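PDB 4H3T: CRISPR-associated protein, Cse1 family from Acidimicrobium ferrooxidans, which probably serves as the large Cse1 subunit of a type I-E Cascade complex, which takes part in CRISPR-based defence against invading DNA. Local coordinates for residues A415-Y427 against H438-R452. The protein carries 1 engineered substitution. Sequence-based numbering, arbitrary orientation.
Sequences ALGYVAEARYLSY and HRVPEGKAALAKAAR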
ATOM      1  N   ALA A 415     -13.131 -24.627  11.375  1.00 42.08           N
ATOM      2  CA  ALA A 415     -13.447 -25.694  12.336  1.00 42.19           C
ATOM      3  C   ALA A 415     -14.012 -25.150  13.659  1.00 42.82           C
ATOM      4  O   ALA A 415     -14.913 -25.740  14.263  1.00 43.90           O
ATOM      5  CB  ALA A 415     -12.223 -26.528  12.617  1.00 42.83           C
ATOM      6  N   LEU A 416     -13.462 -24.059  14.128  1.00 39.41           N
ATOM      7  CA  LEU A 416     -13.959 -23.402  15.342  1.00 37.27           C
ATOM      8  C   LEU A 416     -15.397 -22.921  15.232  1.00 40.24           C
ATOM      9  O   LEU A 416     -16.022 -22.700  16.260  1.00 39.69           O
ATOM     10  CB  LEU A 416     -13.071 -22.240  15.722  1.00 38.48           C
ATOM     11  CG  LEU A 416     -11.789 -22.628  16.507  1.00 42.65           C
ATOM     12  CD1 LEU A 416     -10.872 -21.450  16.619  1.00 42.08           C
ATOM     13  CD2 LEU A 416     -12.159 -23.136  17.933  1.00 46.51           C
ATOM     14  N   GLY A 417     -15.924 -22.762  14.025  1.00 38.00           N
ATOM     15  CA  GLY A 417     -17.298 -22.347  13.838  1.00 37.44           C
ATOM     16  C   GLY A 417     -18.285 -23.306  14.510  1.00 39.78           C
ATOM     17  O   GLY A 417     -19.320 -22.874  14.967  1.00 38.73           O
ATOM     18  N   TYR A 418     -17.999 -24.623  14.537  1.00 37.80           N
ATOM     19  CA  TYR A 418     -18.886 -25.625  15.163  1.00 38.22           C
ATOM     20  C   TYR A 418     -18.989 -25.385  16.667  1.00 42.84           C
ATOM     21  O   TYR A 418     -20.004 -25.621  17.234  1.00 40.53           O
ATOM     22  CB  TYR A 418     -18.325 -27.001  14.891  1.00 42.47           C
ATOM     23  CG  TYR A 418     -18.350 -27.324  13.437  1.00 43.74           C
ATOM     24  CD1 TYR A 418     -19.553 -27.451  12.758  1.00 45.50           C
ATOM     25  CD2 TYR A 418     -17.162 -27.508  12.721  1.00 45.43           C
ATOM     26  CE1 TYR A 418     -19.590 -27.741  11.405  1.00 49.95           C
ATOM     27  CE2 TYR A 418     -17.181 -27.796  11.361  1.00 46.46           C
ATOM     28  CZ  TYR A 418     -18.404 -27.939  10.708  1.00 59.52           C
ATOM     29  OH  TYR A 418     -18.495 -28.241   9.366  1.00 61.69           O
ATOM     30  N   VAL A 419     -17.953 -24.840  17.297  1.00 39.82           N
ATOM     31  CA  VAL A 419     -17.970 -24.507  18.717  1.00 40.67           C
ATOM     32  C   VAL A 419     -18.684 -23.157  18.892  1.00 42.96           C
ATOM     33  O   VAL A 419     -19.460 -22.991  19.839  1.00 43.32           O
ATOM     34  CB  VAL A 419     -16.505 -24.503  19.287  1.00 47.02           C
ATOM     35  CG1 VAL A 419     -16.434 -23.823  20.652  1.00 49.61           C
ATOM     36  CG2 VAL A 419     -15.982 -25.921  19.350  1.00 46.47           C
ATOM     37  N   ALA A 420     -18.403 -22.175  18.014  1.00 40.08           N
ATOM     38  CA  ALA A 420     -19.013 -20.829  18.114  1.00 38.69           C
ATOM     39  C   ALA A 420     -20.547 -20.907  18.053  1.00 43.38           C
ATOM     40  O   ALA A 420     -21.250 -20.175  18.739  1.00 44.15           O
ATOM     41  CB  ALA A 420     -18.517 -19.954  16.985  1.00 38.11           C
ATOM     42  N   GLU A 421     -21.044 -21.796  17.243  1.00 39.46           N
ATOM     43  CA  GLU A 421     -22.489 -21.915  17.075  1.00 40.42           C
ATOM     44  C   GLU A 421     -23.182 -22.780  18.146  1.00 44.21           C
ATOM     45  O   GLU A 421     -24.422 -22.905  18.109  1.00 38.70           O
ATOM     46  CB  GLU A 421     -22.787 -22.474  15.684  1.00 40.25           C
ATOM     47  CG  GLU A 421     -22.520 -23.944  15.518  1.00 42.87           C
ATOM     48  CD  GLU A 421     -22.690 -24.394  14.089  1.00 43.56           C
ATOM     49  OE1 GLU A 421     -22.882 -23.528  13.211  1.00 50.20           O
ATOM     50  OE2 GLU A 421     -22.653 -25.621  13.853  1.00 50.18           O
ATOM     51  N   ALA A 422     -22.403 -23.467  19.026  1.00 43.60           N
ATOM     52  CA  ALA A 422     -22.970 -24.381  20.007  1.00 43.03           C
ATOM     53  C   ALA A 422     -24.039 -23.718  20.870  1.00 45.98           C
ATOM     54  O   ALA A 422     -25.049 -24.347  21.170  1.00 45.65           O
ATOM     55  CB  ALA A 422     -21.872 -24.951  20.915  1.00 43.66           C
ATOM     56  N   ARG A 423     -23.848 -22.477  21.254  1.00 42.01           N
ATOM     57  CA  ARG A 423     -24.865 -21.799  22.079  1.00 43.59           C
ATOM     58  C   ARG A 423     -26.241 -21.614  21.341  1.00 45.46           C
ATOM     59  O   ARG A 423     -27.229 -21.363  21.995  1.00 43.75           O
ATOM     60  CB  ARG A 423     -24.326 -20.464  22.610  1.00 47.18           C
ATOM     61  CG  ARG A 423     -24.352 -19.250  21.750  1.00 50.83           C
ATOM     62  CD  ARG A 423     -23.333 -18.190  22.297  1.00 53.83           C
ATOM     63  NE  ARG A 423     -22.051 -18.488  21.665  1.00 75.52           N
ATOM     64  CZ  ARG A 423     -21.185 -17.631  21.140  1.00 80.48           C
ATOM     65  NH1 ARG A 423     -20.120 -18.078  20.501  1.00 62.61           N
ATOM     66  NH2 ARG A 423     -21.373 -16.312  21.259  1.00 67.79           N
ATOM     67  N   TYR A 424     -26.293 -21.786  20.036  1.00 39.11           N
ATOM     68  CA  TYR A 424     -27.506 -21.591  19.232  1.00 39.63           C
ATOM     69  C   TYR A 424     -28.015 -22.895  18.683  1.00 43.07           C
ATOM     70  O   TYR A 424     -28.976 -22.911  17.948  1.00 40.91           O
ATOM     71  CB  TYR A 424     -27.217 -20.619  18.042  1.00 38.93           C
ATOM     72  CG  TYR A 424     -26.634 -19.299  18.477  1.00 41.39           C
ATOM     73  CD1 TYR A 424     -27.308 -18.483  19.379  1.00 45.13           C
ATOM     74  CD2 TYR A 424     -25.356 -18.925  18.095  1.00 42.08           C
ATOM     75  CE1 TYR A 424     -26.717 -17.340  19.900  1.00 43.13           C
ATOM     76  CE2 TYR A 424     -24.775 -17.771  18.574  1.00 42.32           C
ATOM     77  CZ  TYR A 424     -25.482 -16.949  19.437  1.00 44.20           C
ATOM     78  OH  TYR A 424     -24.909 -15.811  19.917  1.00 43.49           O
ATOM     79  N   LEU A 425     -27.319 -23.988  18.942  1.00 41.08           N
ATOM     80  CA  LEU A 425     -27.738 -25.261  18.390  1.00 39.60           C
ATOM     81  C   LEU A 425     -28.990 -25.818  19.069  1.00 44.73           C
ATOM     82  O   LEU A 425     -29.192 -25.640  20.284  1.00 42.42           O
ATOM     83  CB  LEU A 425     -26.596 -26.257  18.566  1.00 40.87           C
ATOM     84  CG  LEU A 425     -26.475 -27.339  17.562  1.00 47.23           C
ATOM     85  CD1 LEU A 425     -25.934 -26.816  16.276  1.00 43.98           C
ATOM     86  CD2 LEU A 425     -25.546 -28.474  18.093  1.00 50.62           C
ATOM     87  N   SER A 426     -29.844 -26.440  18.233  1.00 42.47           N
ATOM     88  CA  SER A 426     -31.068 -27.186  18.587  1.00 41.57           C
ATOM     89  C   SER A 426     -30.789 -28.656  18.502  1.00 44.49           C
ATOM     90  O   SER A 426     -29.865 -29.050  17.803  1.00 41.31           O
ATOM     91  CB  SER A 426     -32.213 -26.882  17.582  1.00 41.51           C
ATOM     92  OG  SER A 426     -32.728 -25.627  17.967  1.00 61.64           O
ATOM     93  N   TYR A 427     -31.631 -29.468  19.170  1.00 42.69           N
ATOM     94  CA  TYR A 427     -31.710 -30.905  19.029  1.00 42.29           C
ATOM     95  C   TYR A 427     -33.130 -31.129  18.482  1.00 46.85           C
ATOM     96  O   TYR A 427     -34.090 -31.066  19.226  1.00 47.47           O
ATOM     97  CB  TYR A 427     -31.437 -31.680  20.313  1.00 43.23           C
ATOM     98  CG  TYR A 427     -31.404 -33.163  20.044  1.00 44.92           C
ATOM     99  CD1 TYR A 427     -30.287 -33.757  19.476  1.00 45.50           C
ATOM    100  CD2 TYR A 427     -32.490 -33.969  20.350  1.00 43.68           C
ATOM    101  CE1 TYR A 427     -30.236 -35.115  19.249  1.00 47.93           C
ATOM    102  CE2 TYR A 427     -32.462 -35.338  20.103  1.00 43.63           C
ATOM    103  CZ  TYR A 427     -31.329 -35.912  19.569  1.00 47.55           C
ATOM    104  OH  TYR A 427     -31.297 -37.256  19.331  1.00 46.69           O
ATOM    105  N   HIS A 438     -28.810 -32.224  15.233  1.00 43.04           N
ATOM    106  CA  HIS A 438     -27.957 -31.205  15.809  1.00 43.42           C
ATOM    107  C   HIS A 438     -27.780 -30.130  14.760  1.00 49.92           C
ATOM    108  O   HIS A 438     -26.910 -30.249  13.890  1.00 47.10           O
ATOM    109  CB  HIS A 438     -26.608 -31.784  16.219  1.00 45.30           C
ATOM    110  CG  HIS A 438     -26.634 -32.720  17.386  1.00 48.57           C
ATOM    111  ND1 HIS A 438     -26.877 -34.068  17.215  1.00 51.50           N
ATOM    112  CD2 HIS A 438     -26.378 -32.485  18.698  1.00 50.27           C
ATOM    113  CE1 HIS A 438     -26.840 -34.609  18.427  1.00 51.32           C
ATOM    114  NE2 HIS A 438     -26.522 -33.698  19.354  1.00 51.46           N
ATOM    115  N   ARG A 439     -28.620 -29.095  14.832  1.00 45.09           N
ATOM    116  CA  ARG A 439     -28.667 -28.063  13.818  1.00 43.13           C
ATOM    117  C   ARG A 439     -28.992 -26.690  14.430  1.00 44.94           C
ATOM    118  O   ARG A 439     -29.656 -26.581  15.466  1.00 41.89           O
ATOM    119  CB  ARG A 439     -29.727 -28.451  12.781  1.00 41.36           C
ATOM    120  CG  ARG A 439     -31.147 -28.445  13.345  1.00 47.41           C
ATOM    121  CD  ARG A 439     -32.174 -29.019  12.429  1.00 54.66           C
ATOM    122  NE  ARG A 439     -32.112 -28.495  11.059  1.00 57.05           N
ATOM    123  CZ  ARG A 439     -32.769 -27.430  10.598  1.00 74.88           C
ATOM    124  NH1 ARG A 439     -33.541 -26.706  11.408  1.00 59.40           N
ATOM    125  NH2 ARG A 439     -32.653 -27.073   9.327  1.00 75.18           N
ATOM    126  N   VAL A 440     -28.588 -25.650  13.724  1.00 40.44           N
ATOM    127  CA  VAL A 440     -28.953 -24.287  14.099  1.00 40.66           C
ATOM    128  C   VAL A 440     -30.320 -24.035  13.492  1.00 42.81           C
ATOM    129  O   VAL A 440     -30.444 -24.143  12.285  1.00 43.01           O
ATOM    130  CB  VAL A 440     -27.945 -23.216  13.609  1.00 42.51           C
ATOM    131  CG1 VAL A 440     -28.464 -21.824  13.926  1.00 41.02           C
ATOM    132  CG2 VAL A 440     -26.571 -23.444  14.209  1.00 42.72           C
ATOM    133  N   PRO A 441     -31.333 -23.678  14.239  1.00 41.81           N
ATOM    134  CA  PRO A 441     -32.617 -23.374  13.583  1.00 44.07           C
ATOM    135  C   PRO A 441     -32.521 -22.131  12.691  1.00 46.17           C
ATOM    136  O   PRO A 441     -31.660 -21.243  12.879  1.00 42.18           O
ATOM    137  CB  PRO A 441     -33.592 -23.180  14.744  1.00 46.94           C
ATOM    138  CG  PRO A 441     -32.793 -22.953  15.925  1.00 50.40           C
ATOM    139  CD  PRO A 441     -31.366 -23.403  15.691  1.00 44.65           C
ATOM    140  N   GLU A 442     -33.362 -22.104  11.673  1.00 43.06           N
ATOM    141  CA  GLU A 442     -33.346 -21.054  10.650  1.00 43.85           C
ATOM    142  C   GLU A 442     -33.461 -19.622  11.264  1.00 46.14           C
ATOM    143  O   GLU A 442     -32.730 -18.742  10.822  1.00 40.99           O
ATOM    144  CB  GLU A 442     -34.496 -21.284   9.616  1.00 46.26           C
ATOM    145  CG  GLU A 442     -34.240 -22.488   8.705  1.00 62.33           C
ATOM    146  CD  GLU A 442     -34.549 -23.903   9.200  1.00 89.12           C
ATOM    147  OE1 GLU A 442     -34.869 -24.119  10.400  1.00 65.61           O
ATOM    148  OE2 GLU A 442     -34.429 -24.820   8.354  1.00 86.32           O
ATOM    149  N   GLY A 443     -34.303 -19.442  12.300  1.00 42.40           N
ATOM    150  CA  GLY A 443     -34.443 -18.161  12.989  1.00 44.24           C
ATOM    151  C   GLY A 443     -33.165 -17.642  13.640  1.00 48.25           C
ATOM    152  O   GLY A 443     -33.063 -16.436  13.846  1.00 46.83           O
ATOM    153  N   LYS A 444     -32.153 -18.520  13.903  1.00 42.59           N
ATOM    154  CA  LYS A 444     -30.851 -18.132  14.497  1.00 41.57           C
ATOM    155  C   LYS A 444     -29.692 -18.277  13.541  1.00 41.87           C
ATOM    156  O   LYS A 444     -28.537 -18.039  13.945  1.00 40.04           O
ATOM    157  CB  LYS A 444     -30.570 -18.992  15.719  1.00 42.00           C
ATOM    158  CG  LYS A 444     -31.607 -18.768  16.822  1.00 52.35           C
ATOM    159  CD  LYS A 444     -31.324 -19.635  18.008  1.00 60.51           C
ATOM    160  CE  LYS A 444     -32.467 -19.708  19.025  1.00 67.38           C
ATOM    161  NZ  LYS A 444     -32.286 -20.868  19.948  1.00 72.40           N
ATOM    162  N   ALA A 445     -29.968 -18.574  12.259  1.00 38.02           N
ATOM    163  CA  ALA A 445     -28.878 -18.787  11.289  1.00 37.51           C
ATOM    164  C   ALA A 445     -27.988 -17.566  11.134  1.00 40.48           C
ATOM    165  O   ALA A 445     -26.773 -17.714  11.100  1.00 38.28           O
ATOM    166  CB  ALA A 445     -29.458 -19.198   9.917  1.00 39.38           C
ATOM    167  N   ALA A 446     -28.565 -16.359  10.938  1.00 38.11           N
ATOM    168  CA  ALA A 446     -27.734 -15.173  10.717  1.00 39.02           C
ATOM    169  C   ALA A 446     -26.897 -14.863  11.984  1.00 36.63           C
ATOM    170  O   ALA A 446     -25.753 -14.495  11.878  1.00 36.06           O
ATOM    171  CB  ALA A 446     -28.593 -13.982  10.269  1.00 39.36           C
ATOM    172  N   LEU A 447     -27.452 -14.986  13.138  1.00 34.45           N
ATOM    173  CA  LEU A 447     -26.702 -14.776  14.399  1.00 36.22           C
ATOM    174  C   LEU A 447     -25.574 -15.793  14.574  1.00 37.73           C
ATOM    175  O   LEU A 447     -24.426 -15.430  14.929  1.00 36.78           O
ATOM    176  CB  LEU A 447     -27.675 -14.871  15.573  1.00 37.19           C
ATOM    177  CG  LEU A 447     -27.079 -14.783  17.015  1.00 39.48           C
ATOM    178  CD1 LEU A 447     -26.226 -13.513  17.233  1.00 39.80           C
ATOM    179  CD2 LEU A 447     -28.197 -14.816  18.060  1.00 40.19           C
ATOM    180  N   ALA A 448     -25.865 -17.061  14.361  1.00 37.37           N
ATOM    181  CA  ALA A 448     -24.802 -18.108  14.461  1.00 36.57           C
ATOM    182  C   ALA A 448     -23.716 -17.855  13.470  1.00 36.87           C
ATOM    183  O   ALA A 448     -22.542 -18.018  13.787  1.00 34.68           O
ATOM    184  CB  ALA A 448     -25.423 -19.499  14.252  1.00 37.96           C
ATOM    185  N   LYS A 449     -24.061 -17.365  12.268  1.00 35.37           N
ATOM    186  CA  LYS A 449     -23.021 -17.060  11.279  1.00 33.92           C
ATOM    187  C   LYS A 449     -22.140 -15.911  11.700  1.00 36.13           C
ATOM    188  O   LYS A 449     -20.907 -15.942  11.516  1.00 34.88           O
ATOM    189  CB  LYS A 449     -23.686 -16.764   9.941  1.00 36.42           C
ATOM    190  CG  LYS A 449     -22.701 -16.324   8.893  1.00 42.16           C
ATOM    191  CD  LYS A 449     -23.387 -16.197   7.561  1.00 51.85           C
ATOM    192  CE  LYS A 449     -22.379 -15.899   6.466  1.00 62.73           C
ATOM    193  NZ  LYS A 449     -22.915 -16.272   5.123  1.00 78.29           N
ATOM    194  N   ALA A 450     -22.734 -14.890  12.315  1.00 35.99           N
ATOM    195  CA  ALA A 450     -21.946 -13.771  12.817  1.00 34.50           C
ATOM    196  C   ALA A 450     -21.057 -14.254  13.998  1.00 33.83           C
ATOM    197  O   ALA A 450     -19.897 -13.889  14.068  1.00 35.60           O
ATOM    198  CB  ALA A 450     -22.878 -12.625  13.249  1.00 35.01           C
ATOM    199  N   ALA A 451     -21.545 -15.139  14.866  1.00 32.00           N
ATOM    200  CA  ALA A 451     -20.702 -15.674  15.941  1.00 33.87           C
ATOM    201  C   ALA A 451     -19.521 -16.510  15.385  1.00 36.70           C
ATOM    202  O   ALA A 451     -18.463 -16.525  15.977  1.00 35.61           O
ATOM    203  CB  ALA A 451     -21.525 -16.511  16.895  1.00 35.35           C
ATOM    204  N   ARG A 452     -19.750 -17.302  14.343  1.00 35.51           N
ATOM    205  CA  ARG A 452     -18.666 -18.071  13.715  1.00 35.24           C
ATOM    206  C   ARG A 452     -17.563 -17.128  13.175  1.00 36.28           C
ATOM    207  O   ARG A 452     -16.373 -17.382  13.389  1.00 33.80           O
ATOM    208  CB  ARG A 452     -19.184 -18.961  12.601  1.00 34.44           C
ATOM    209  CG  ARG A 452     -20.092 -20.060  13.083  1.00 35.42           C
ATOM    210  CD  ARG A 452     -20.323 -21.229  12.111  1.00 38.52           C
ATOM    211  NE  ARG A 452     -21.004 -20.769  10.933  1.00 41.85           N
ATOM    212  CZ  ARG A 452     -22.318 -20.717  10.737  1.00 43.57           C
ATOM    213  NH1 ARG A 452     -23.162 -21.184  11.653  1.00 43.29           N
ATOM    214  NH2 ARG A 452     -22.796 -20.196   9.638  1.00 40.38           N
TER
HETATM  215  O   HOH W   1     -18.431 -15.818  18.661  1.00 47.05           O
HETATM  216  O   HOH W   2     -31.394 -23.191  19.209  1.00 51.17           O
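With chi1 at -55°, Tyr424 sets its CG opposite its own carbonyl carbon and lays the ring on helix 445-473, where Leu447, its CG turned away from the backbone N (chi1 176°), rises against one face. Leu447 CG lies 4.0 Å from the centroid of the Tyr424 ring, a CH-pi contact, and Arg423 CG covers the opposite face, so the ring is sandwiched. Ala451 CB sits at the ring edge, 3.9 Å from Tyr424 CE2.

Arg452 NH1 donates a hydrogen bond to OE1 of the buried Glu421 at 2.8 Å, part of a salt bridge; carboxylate and guanidinium stand nearly perpendicular, and the bond is bent (130° at the hydrogen). Beyond Tyr424 the chains pair as a two-stranded antiparallel sheet, 426-427 with 438-439: Ser426 N donates to Arg439 O at 2.8 Å, and Arg439 N returns a bond to Ser426 O at 3.2 Å. One water joins Tyr424 O, Ser426 OG and Lys444 NZ. On the face carrying Tyr427 and His438, the Tyr427 edge meets the His438 ring face in a T-shaped stack, centroids 5.1 Å apart, while Glu434 bonds both Tyr427 OH and, through its carbonyl, His438 ND1.

Leu425 and His438 rest on helix 511-532, and Leu416 packs against helices 445-473, 481-504 and 511-532.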